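Local coordinates for protein GCN5-related N-acetyltransferase (Arthrobacter sp., PDB 2R1I) that probably transfers an acetyl group from acetyl-coenzyme A to an amine-bearing acceptor, at residues I136-E141 / R147-R152; L103-G108 / S116-A121; G81-S86 / A120-L125. One frame throughout, in Å; residues are numbered along the deposited sequence. Where two conformers were deposited one is given.

Contact 1 (I136-E141 / R147-R152)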
loop_
_atom_site.group_PDB
_atom_site.type_symbol
_atom_site.label_atom_id
_atom_site.label_comp_id
_atom_site.label_asym_id
_atom_site.label_seq_id
_atom_site.Cartn_x
_atom_site.Cartn_y
_atom_site.Cartn_z
ATOM N N ILE A 136 -0.664 -3.567 -6.814
ATOM C CA ILE A 136 0.242 -2.725 -7.581
ATOM C C ILE A 136 -0.474 -1.433 -7.894
ATOM O O ILE A 136 -1.693 -1.425 -8.102
ATOM C CB ILE A 136 0.632 -3.324 -8.931
ATOM C CG1 ILE A 136 0.764 -4.829 -8.914
ATOM C CG2 ILE A 136 1.974 -2.758 -9.450
ATOM C CD1 ILE A 136 0.925 -5.379 -10.370
ATOM N N ASN A 137 0.293 -0.349 -7.962
ATOM C CA ASN A 137 -0.208 0.894 -8.492
ATOM C C ASN A 137 0.527 1.147 -9.831
ATOM O O ASN A 137 1.757 1.058 -9.875
ATOM C CB ASN A 137 -0.074 1.990 -7.434
ATOM C CG ASN A 137 -0.836 1.620 -6.124
ATOM O OD1 ASN A 137 -0.219 1.410 -5.061
ATOM N ND2 ASN A 137 -2.175 1.508 -6.211
ATOM N N VAL A 138 -0.236 1.402 -10.877
ATOM C CA VAL A 138 0.275 1.477 -12.258
ATOM C C VAL A 138 -0.224 2.756 -12.956
ATOM O O VAL A 138 -1.409 3.089 -12.885
ATOM C CB VAL A 138 -0.202 0.264 -13.111
ATOM C CG1 VAL A 138 0.364 0.317 -14.540
ATOM C CG2 VAL A 138 0.132 -1.065 -12.438
ATOM N N ASP A 139 0.670 3.482 -13.620
ATOM C CA ASP A 139 0.239 4.667 -14.390
ATOM C C ASP A 139 -0.670 4.223 -15.523
ATOM O O ASP A 139 -0.349 3.280 -16.249
ATOM C CB ASP A 139 1.457 5.421 -14.930
ATOM C CG ASP A 139 1.088 6.753 -15.604
ATOM O OD1 ASP A 139 0.116 6.827 -16.409
ATOM O OD2 ASP A 139 1.787 7.749 -15.315
ATOM N N GLY A 140 -1.810 4.893 -15.684
ATOM C CA GLY A 140 -2.771 4.503 -16.693
ATOM C C GLY A 140 -2.180 4.621 -18.093
ATOM O O GLY A 140 -2.581 3.893 -18.994
ATOM N N GLU A 141 -1.223 5.539 -18.245
ATOM C CA GLU A 141 -0.559 5.791 -19.554
ATOM C C GLU A 141 0.385 4.643 -19.914
ATOM O O GLU A 141 0.767 4.509 -21.078
ATOM C CB GLU A 141 0.227 7.125 -19.500
ATOM C CG GLU A 141 0.820 7.651 -20.825
ATOM N N ARG A 147 -0.731 -4.308 -19.800
ATOM C CA ARG A 147 -0.931 -5.547 -20.567
ATOM C C ARG A 147 -0.221 -6.733 -19.920
ATOM O O ARG A 147 -0.754 -7.850 -19.869
ATOM C CB ARG A 147 -0.439 -5.386 -22.007
ATOM C CG ARG A 147 -0.767 -6.571 -22.938
ATOM C CD ARG A 147 -0.340 -6.276 -24.405
ATOM N NE ARG A 147 0.836 -5.402 -24.398
ATOM C CZ ARG A 147 0.900 -4.151 -24.869
ATOM N NH1 ARG A 147 -0.131 -3.574 -25.491
ATOM N NH2 ARG A 147 2.038 -3.478 -24.728
ATOM N N PHE A 148 0.967 -6.447 -19.380
ATOM C CA PHE A 148 1.808 -7.450 -18.704
ATOM C C PHE A 148 1.154 -7.999 -17.422
ATOM O O PHE A 148 1.068 -9.214 -17.237
ATOM C CB PHE A 148 3.182 -6.849 -18.402
ATOM C CG PHE A 148 4.066 -7.716 -17.534
ATOM C CD1 PHE A 148 4.044 -7.612 -16.164
ATOM C CD2 PHE A 148 4.926 -8.643 -18.109
ATOM C CE1 PHE A 148 4.879 -8.414 -15.371
ATOM C CE2 PHE A 148 5.767 -9.432 -17.310
ATOM C CZ PHE A 148 5.724 -9.324 -15.957
ATOM N N TYR A 149 0.661 -7.118 -16.562
ATOM C CA TYR A 149 0.035 -7.595 -15.329
ATOM C C TYR A 149 -1.297 -8.256 -15.586
ATOM O O TYR A 149 -1.607 -9.285 -14.968
ATOM C CB TYR A 149 -0.090 -6.454 -14.341
ATOM C CG TYR A 149 1.252 -5.990 -13.835
ATOM C CD1 TYR A 149 2.111 -6.870 -13.190
ATOM C CD2 TYR A 149 1.670 -4.668 -14.011
ATOM C CE1 TYR A 149 3.350 -6.440 -12.705
ATOM C CE2 TYR A 149 2.913 -4.238 -13.547
ATOM C CZ TYR A 149 3.746 -5.126 -12.902
ATOM O OH TYR A 149 4.980 -4.671 -12.436
ATOM N N GLU A 150 -2.076 -7.711 -16.521
ATOM C CA GLU A 150 -3.409 -8.232 -16.810
ATOM C C GLU A 150 -3.305 -9.647 -17.384
ATOM O O GLU A 150 -4.163 -10.478 -17.128
ATOM C CB GLU A 150 -4.203 -7.275 -17.722
ATOM C CG GLU A 150 -4.638 -6.014 -17.033
ATOM C CD GLU A 150 -5.319 -4.996 -17.916
ATOM O OE1 GLU A 150 -5.481 -5.260 -19.128
ATOM O OE2 GLU A 150 -5.708 -3.913 -17.406
ATOM N N ALA A 151 -2.219 -9.936 -18.095
ATOM C CA ALA A 151 -1.972 -11.294 -18.633
ATOM C C ALA A 151 -1.534 -12.312 -17.571
ATOM O O ALA A 151 -1.450 -13.509 -17.863
ATOM C CB ALA A 151 -0.907 -11.234 -19.709
ATOM N N ARG A 152 -1.216 -11.813 -16.376
ATOM C CA ARG A 152 -0.689 -12.612 -15.248
ATOM C C ARG A 152 -1.557 -12.436 -13.969
ATOM O O ARG A 152 -1.044 -12.341 -12.845
ATOM C CB ARG A 152 0.760 -12.227 -14.963
ATOM C CG ARG A 152 1.689 -12.729 -16.041
ATOM C CD ARG A 152 2.999 -11.980 -16.085
ATOM N NE ARG A 152 3.791 -12.487 -17.213
ATOM C CZ ARG A 152 3.638 -12.129 -18.490
ATOM N NH1 ARG A 152 2.707 -11.261 -18.866
ATOM N NH2 ARG A 152 4.414 -12.669 -19.421
#
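Ile136 sets its terminal methyl squarely on the ring of Tyr149. Atom CD1 of Ile136 stands 3.4 Å from the centroid of the Tyr149 ring and only 12° from the ring normal, a CH-pi contact made over the face. The torsions of Ile136 explain the reach: CG1 lies beside the backbone N (chi1 -35°), and the chain then runs on extended to CD1 (chi2 170°). The extra methyl beyond CG1 gives isoleucine a reach that valine lacks. Val138, two residues further along the same strand, adds a looser contact, its CG2 lying 4.2 Å from Tyr149 CD2 and approaching the ring obliquely.

The second shell fixes the ring from behind. Phe148 CD1 lies 3.6 Å above the opposite face of Tyr149, offset toward the rim, so the phenol is held between an aliphatic methyl and another aromatic. Arg152 CD lies over one face of the Phe148 ring, toward the rim, and Phe148 CE2 sits against the middle of the guanidinium's face. In the guanidinium plane, NH1 of Arg152 donates to the carbonyl O of Phe148 at 3.1 Å, on a lone pair. At the end of the strand, Asp139 OD1 accepts from Glu141 N at 2.6 Å, an Asx turn.

The contact thus joins strand 133-139 to helix 143-150, which follows it directly. Tyr149 also touches Leu100 and Leu103 of strand 97-104 and Leu119 of helix 109-128, while residues 136-139 pair antiparallel with a strand of the second subunit, carrying the sheet across the interface.

Contact 2 (L103-G108 / S116-A121)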
loop_
_atom_site.group_PDB
_atom_site.type_symbol
_atom_site.label_atom_id
_atom_site.label_comp_id
_atom_site.label_asym_id
_atom_site.label_seq_id
_atom_site.Cartn_x
_atom_site.Cartn_y
_atom_site.Cartn_z
ATOM N N LEU A 103 9.045 -3.324 -10.067
ATOM C CA LEU A 103 9.493 -4.446 -10.835
ATOM C C LEU A 103 10.351 -3.824 -11.962
ATOM O O LEU A 103 9.835 -3.187 -12.883
ATOM C CB LEU A 103 8.304 -5.238 -11.386
ATOM C CG LEU A 103 8.623 -6.389 -12.368
ATOM C CD1 LEU A 103 9.494 -7.458 -11.754
ATOM C CD2 LEU A 103 7.316 -7.006 -12.919
ATOM N N TYR A 104 11.657 -3.960 -11.841
ATOM C CA TYR A 104 12.607 -3.296 -12.717
ATOM C C TYR A 104 13.313 -4.318 -13.610
ATOM O O TYR A 104 14.085 -5.140 -13.127
ATOM C CB TYR A 104 13.643 -2.565 -11.896
ATOM C CG TYR A 104 13.250 -1.220 -11.336
ATOM C CD1 TYR A 104 12.139 -0.518 -11.782
ATOM C CD2 TYR A 104 14.061 -0.604 -10.413
ATOM C CE1 TYR A 104 11.841 0.732 -11.272
ATOM C CE2 TYR A 104 13.771 0.646 -9.917
ATOM C CZ TYR A 104 12.673 1.308 -10.335
ATOM O OH TYR A 104 12.417 2.570 -9.827
ATOM N N VAL A 105 13.032 -4.279 -14.916
ATOM C CA VAL A 105 13.698 -5.157 -15.872
ATOM C C VAL A 105 13.955 -4.329 -17.133
ATOM O O VAL A 105 13.268 -3.326 -17.365
ATOM C CB VAL A 105 12.847 -6.389 -16.192
ATOM C CG1 VAL A 105 12.645 -7.264 -14.961
ATOM C CG2 VAL A 105 11.501 -5.961 -16.803
ATOM N N ARG A 106 14.958 -4.704 -17.921
ATOM C CA ARG A 106 15.234 -3.971 -19.150
ATOM C C ARG A 106 14.112 -4.115 -20.188
ATOM O O ARG A 106 13.459 -5.162 -20.271
ATOM C CB ARG A 106 16.580 -4.436 -19.712
ATOM C CG ARG A 106 17.762 -4.000 -18.888
ATOM C CD ARG A 106 17.969 -2.479 -18.981
ATOM N N PRO A 107 13.899 -3.062 -21.021
ATOM C CA PRO A 107 12.934 -3.204 -22.106
ATOM C C PRO A 107 13.368 -4.269 -23.091
ATOM O O PRO A 107 14.568 -4.520 -23.256
ATOM C CB PRO A 107 12.935 -1.816 -22.770
ATOM C CG PRO A 107 14.250 -1.217 -22.400
ATOM C CD PRO A 107 14.519 -1.721 -21.021
ATOM N N GLY A 108 12.396 -4.903 -23.723
ATOM C CA GLY A 108 12.684 -5.971 -24.662
ATOM C C GLY A 108 12.361 -7.367 -24.175
ATOM O O GLY A 108 12.004 -7.564 -23.027
ATOM N N SER A 116 8.610 -11.594 -15.912
ATOM C CA SER A 116 7.629 -12.655 -15.718
ATOM C C SER A 116 8.057 -13.651 -14.597
ATOM O O SER A 116 7.267 -14.010 -13.725
ATOM C CB SER A 116 7.336 -13.361 -17.049
ATOM O OG SER A 116 6.244 -14.206 -16.886
ATOM N N ALA A 117 9.334 -13.997 -14.574
ATOM C CA ALA A 117 9.922 -14.850 -13.505
ATOM C C ALA A 117 9.898 -14.165 -12.119
ATOM O O ALA A 117 9.630 -14.784 -11.086
ATOM C CB ALA A 117 11.409 -15.225 -13.889
ATOM N N LEU A 118 10.219 -12.886 -12.113
ATOM C CA LEU A 118 10.246 -12.136 -10.860
ATOM C C LEU A 118 8.833 -12.058 -10.257
ATOM O O LEU A 118 8.672 -12.164 -9.026
ATOM C CB LEU A 118 10.854 -10.766 -11.109
ATOM C CG LEU A 118 12.391 -10.762 -11.153
ATOM C CD1 LEU A 118 12.933 -9.504 -11.812
ATOM C CD2 LEU A 118 12.971 -10.919 -9.699
ATOM N N LEU A 119 7.833 -11.845 -11.121
ATOM C CA LEU A 119 6.442 -11.755 -10.647
ATOM C C LEU A 119 5.980 -13.083 -10.019
ATOM O O LEU A 119 5.378 -13.123 -8.956
ATOM C CB LEU A 119 5.488 -11.264 -11.749
ATOM C CG LEU A 119 4.004 -11.221 -11.332
ATOM C CD1 LEU A 119 3.860 -10.279 -10.097
ATOM C CD2 LEU A 119 3.101 -10.798 -12.479
ATOM N N ALA A 120 6.271 -14.186 -10.698
ATOM C CA ALA A 120 5.914 -15.494 -10.188
ATOM C C ALA A 120 6.594 -15.800 -8.854
ATOM O O ALA A 120 5.965 -16.320 -7.918
ATOM C CB ALA A 120 6.214 -16.584 -11.285
ATOM N N ALA A 121 7.876 -15.467 -8.736
ATOM C CA ALA A 121 8.589 -15.672 -7.483
ATOM C C ALA A 121 7.979 -14.803 -6.351
ATOM O O ALA A 121 7.879 -15.253 -5.203
ATOM C CB ALA A 121 10.090 -15.365 -7.672
#
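Leu103, near the end of its strand, meets Leu118 of the helix through one methyl: Leu103 CD1 lies 3.6 Å from Leu118 CB. With CG swung anti to the backbone N (chi1 173°), Leu103 brings this branch to the root of the Leu118 side chain, and the same methyl is 4.0 Å from Leu118 CD1. Leucine suits both places, since its forked end can fill the space between a sheet and a helix without a polar atom to satisfy.

Tyr104 points the other way, as expected for the next residue of a strand, and its ring meets Phe43 of helix 33-47.

At Val105 the side chain turns back toward the helix. Its CG1 comes within 3.9 Å of Leu118 CD1, the two side chains running alongside each other and pointing opposite ways, so that Leu118 is touched at its base by Leu103 and at its end by both residues. A compact, beta-branched valine meets the end of the leucine without needing a long arm.

The chain then passes through Arg106 and Pro107 to Gly108, the N-cap residue of helix 109-128. At its backbone angles (107°/175°) any beta carbon would collide with the carbonyl O of Pro107, so only glycine fits comfortably.

Strand 97-104 and helix 109-128 begin a beta-alpha-beta unit completed by strand 133-139. Leu118 also rests on Leu73 and Ala75 of strand 70-75, while Leu103 touches Phe148 and Tyr149 of helix 143-150.

Contact 3 (G81-S86 / A120-L125); sequences GLAVLS and AASCGL
Leu85 packs on Ser122 at the middle of this strand-helix contact. Both methyls of Leu85 face the serine: CD1 lies 3.8 Å from Ser122 CB, and CD2 lies 4.0 Å from the same atom. The leucine carries CG beside its backbone N (chi1 -68°), and from there the fork opens against the small side chain. Further along the helix, in the conformer given, Leu125 CD2 lies 4.1 Å from Leu85 CD1, a contact that is less certain because this side chain has two positions. Ala83, two residues earlier on the same face of the strand, is short enough to let the helix come in: its CB lies 3.8 Å from Ser122 OG, a van der Waals contact.

The helix is the one that follows the fourth strand of the GNAT fold, the strand whose end leads into the acetyl-CoA pyrophosphate-binding loop in relatives. It runs across one face of the central sheet, its segment axis 9.8 Å from that of the strand and inclined at 28° to it, the two running the same way along the chain.

The polar part is settled inside the helix. Ser122 OG lies beside its own backbone N and is hydrogen-bonded to the carbonyl O of Leu118, one turn earlier, so this buried hydroxyl has a partner although the strand offers it only carbon.

Replacing Leu85 by an alanine would take away both methyls and is likely to open a gap against the Ser122 side chain.

Around this pair, Leu85 also touches Leu100 of strand 97-104 and Leu134 of strand 133-139, and Leu73 of strand 70-75 lies against Ser122 and Leu125.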
loop_
_atom_site.group_PDB
_atom_site.type_symbol
_atom_site.label_atom_id
_atom_site.label_comp_id
_atom_site.label_asym_id
_atom_site.label_seq_id
_atom_site.Cartn_x
_atom_site.Cartn_y
_atom_site.Cartn_z
ATOM N N GLY A 81 17.724 -7.773 -13.234
ATOM C CA GLY A 81 16.352 -7.399 -12.874
ATOM C C GLY A 81 16.087 -7.610 -11.395
ATOM O O GLY A 81 16.702 -8.439 -10.738
ATOM N N LEU A 82 15.130 -6.866 -10.893
ATOM C CA LEU A 82 14.740 -6.997 -9.501
ATOM C C LEU A 82 13.271 -6.700 -9.286
ATOM O O LEU A 82 12.638 -6.030 -10.132
ATOM C CB LEU A 82 15.624 -6.104 -8.626
ATOM C CG LEU A 82 15.611 -4.586 -8.717
ATOM C CD1 LEU A 82 14.331 -3.948 -8.160
ATOM C CD2 LEU A 82 16.807 -4.018 -7.933
ATOM N N ALA A 83 12.746 -7.232 -8.180
ATOM C CA ALA A 83 11.428 -6.898 -7.665
ATOM C C ALA A 83 11.559 -6.434 -6.205
ATOM O O ALA A 83 12.385 -6.991 -5.470
ATOM C CB ALA A 83 10.520 -8.094 -7.739
ATOM N N VAL A 84 10.761 -5.421 -5.841
ATOM C CA VAL A 84 10.674 -4.873 -4.472
ATOM C C VAL A 84 9.249 -5.094 -3.996
ATOM O O VAL A 84 8.297 -4.601 -4.650
ATOM C CB VAL A 84 11.047 -3.374 -4.384
ATOM C CG1 VAL A 84 11.005 -2.900 -2.948
ATOM C CG2 VAL A 84 12.447 -3.167 -4.945
ATOM N N LEU A 85 9.156 -5.830 -2.897
ATOM C CA LEU A 85 7.872 -6.169 -2.229
ATOM C C LEU A 85 7.809 -5.535 -0.886
ATOM O O LEU A 85 8.760 -5.630 -0.128
ATOM C CB LEU A 85 7.719 -7.655 -2.024
ATOM C CG LEU A 85 7.540 -8.481 -3.298
ATOM C CD1 LEU A 85 7.888 -9.964 -3.076
ATOM C CD2 LEU A 85 6.093 -8.343 -3.789
ATOM N N SER A 86 6.666 -4.935 -0.517
ATOM C CA SER A 86 6.455 -4.485 0.843
ATOM C C SER A 86 5.269 -5.229 1.441
ATOM O O SER A 86 4.346 -5.578 0.729
ATOM C CB SER A 86 6.197 -2.986 0.884
ATOM O OG SER A 86 5.042 -2.585 0.196
ATOM N N ALA A 120 6.271 -14.186 -10.698
ATOM C CA ALA A 120 5.914 -15.494 -10.188
ATOM C C ALA A 120 6.594 -15.800 -8.854
ATOM O O ALA A 120 5.965 -16.320 -7.918
ATOM C CB ALA A 120 6.214 -16.584 -11.285
ATOM N N ALA A 121 7.876 -15.467 -8.736
ATOM C CA ALA A 121 8.589 -15.672 -7.483
ATOM C C ALA A 121 7.979 -14.803 -6.351
ATOM O O ALA A 121 7.879 -15.253 -5.203
ATOM C CB ALA A 121 10.090 -15.365 -7.672
ATOM N N SER A 122 7.574 -13.574 -6.692
ATOM C CA SER A 122 6.913 -12.643 -5.725
ATOM C C SER A 122 5.605 -13.233 -5.210
ATOM O O SER A 122 5.357 -13.251 -4.028
ATOM C CB SER A 122 6.642 -11.283 -6.372
ATOM O OG SER A 122 7.858 -10.640 -6.812
ATOM N N CYS A 123 4.785 -13.806 -6.094
ATOM C CA CYS A 123 3.545 -14.403 -5.629
ATOM C C CYS A 123 3.799 -15.561 -4.652
ATOM O O CYS A 123 3.116 -15.689 -3.641
ATOM C CB CYS A 123 2.700 -14.862 -6.803
ATOM S SG CYS A 123 2.079 -13.547 -7.810
ATOM N N GLY A 124 4.788 -16.400 -4.955
ATOM C CA GLY A 124 5.179 -17.488 -4.076
ATOM C C GLY A 124 5.644 -17.039 -2.707
ATOM O O GLY A 124 5.281 -17.603 -1.690
ATOM N N LEU A 125 6.462 -16.007 -2.699
ATOM C CA LEU A 125 6.943 -15.459 -1.453
ATOM C C LEU A 125 5.804 -14.871 -0.608
ATOM O O LEU A 125 5.754 -15.107 0.578
ATOM C CB LEU A 125 8.041 -14.450 -1.731
ATOM C CG LEU A 125 8.886 -14.053 -0.524
ATOM C CD1 LEU A 125 10.344 -13.990 -0.883
ATOM C CD2 LEU A 125 8.372 -12.735 -0.045
#

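All three contacts reach the same mixed sheet. Contacts 2 and 3 share helix 109-128, overlapping at Ala120 and Ala121; their centres are about 9 Å apart, and their neighbouring strands are joined where Tyr104 N meets Leu82 O at 2.9 Å, a probable hydrogen bond. Contact 1 comes later in the chain, on the next strand and helix, with its centre about 13 Å from contact 2 and 15 Å from contact 3. It touches contact 2 directly, Arg152 NE lying 3.0 Å from Ser116 OG, also a probable hydrogen bond. Helix 109-128 packs on strands 81-88 and 97-104 and also meets helix 143-150, while strand 133-139 carries the sheet on into the second subunit.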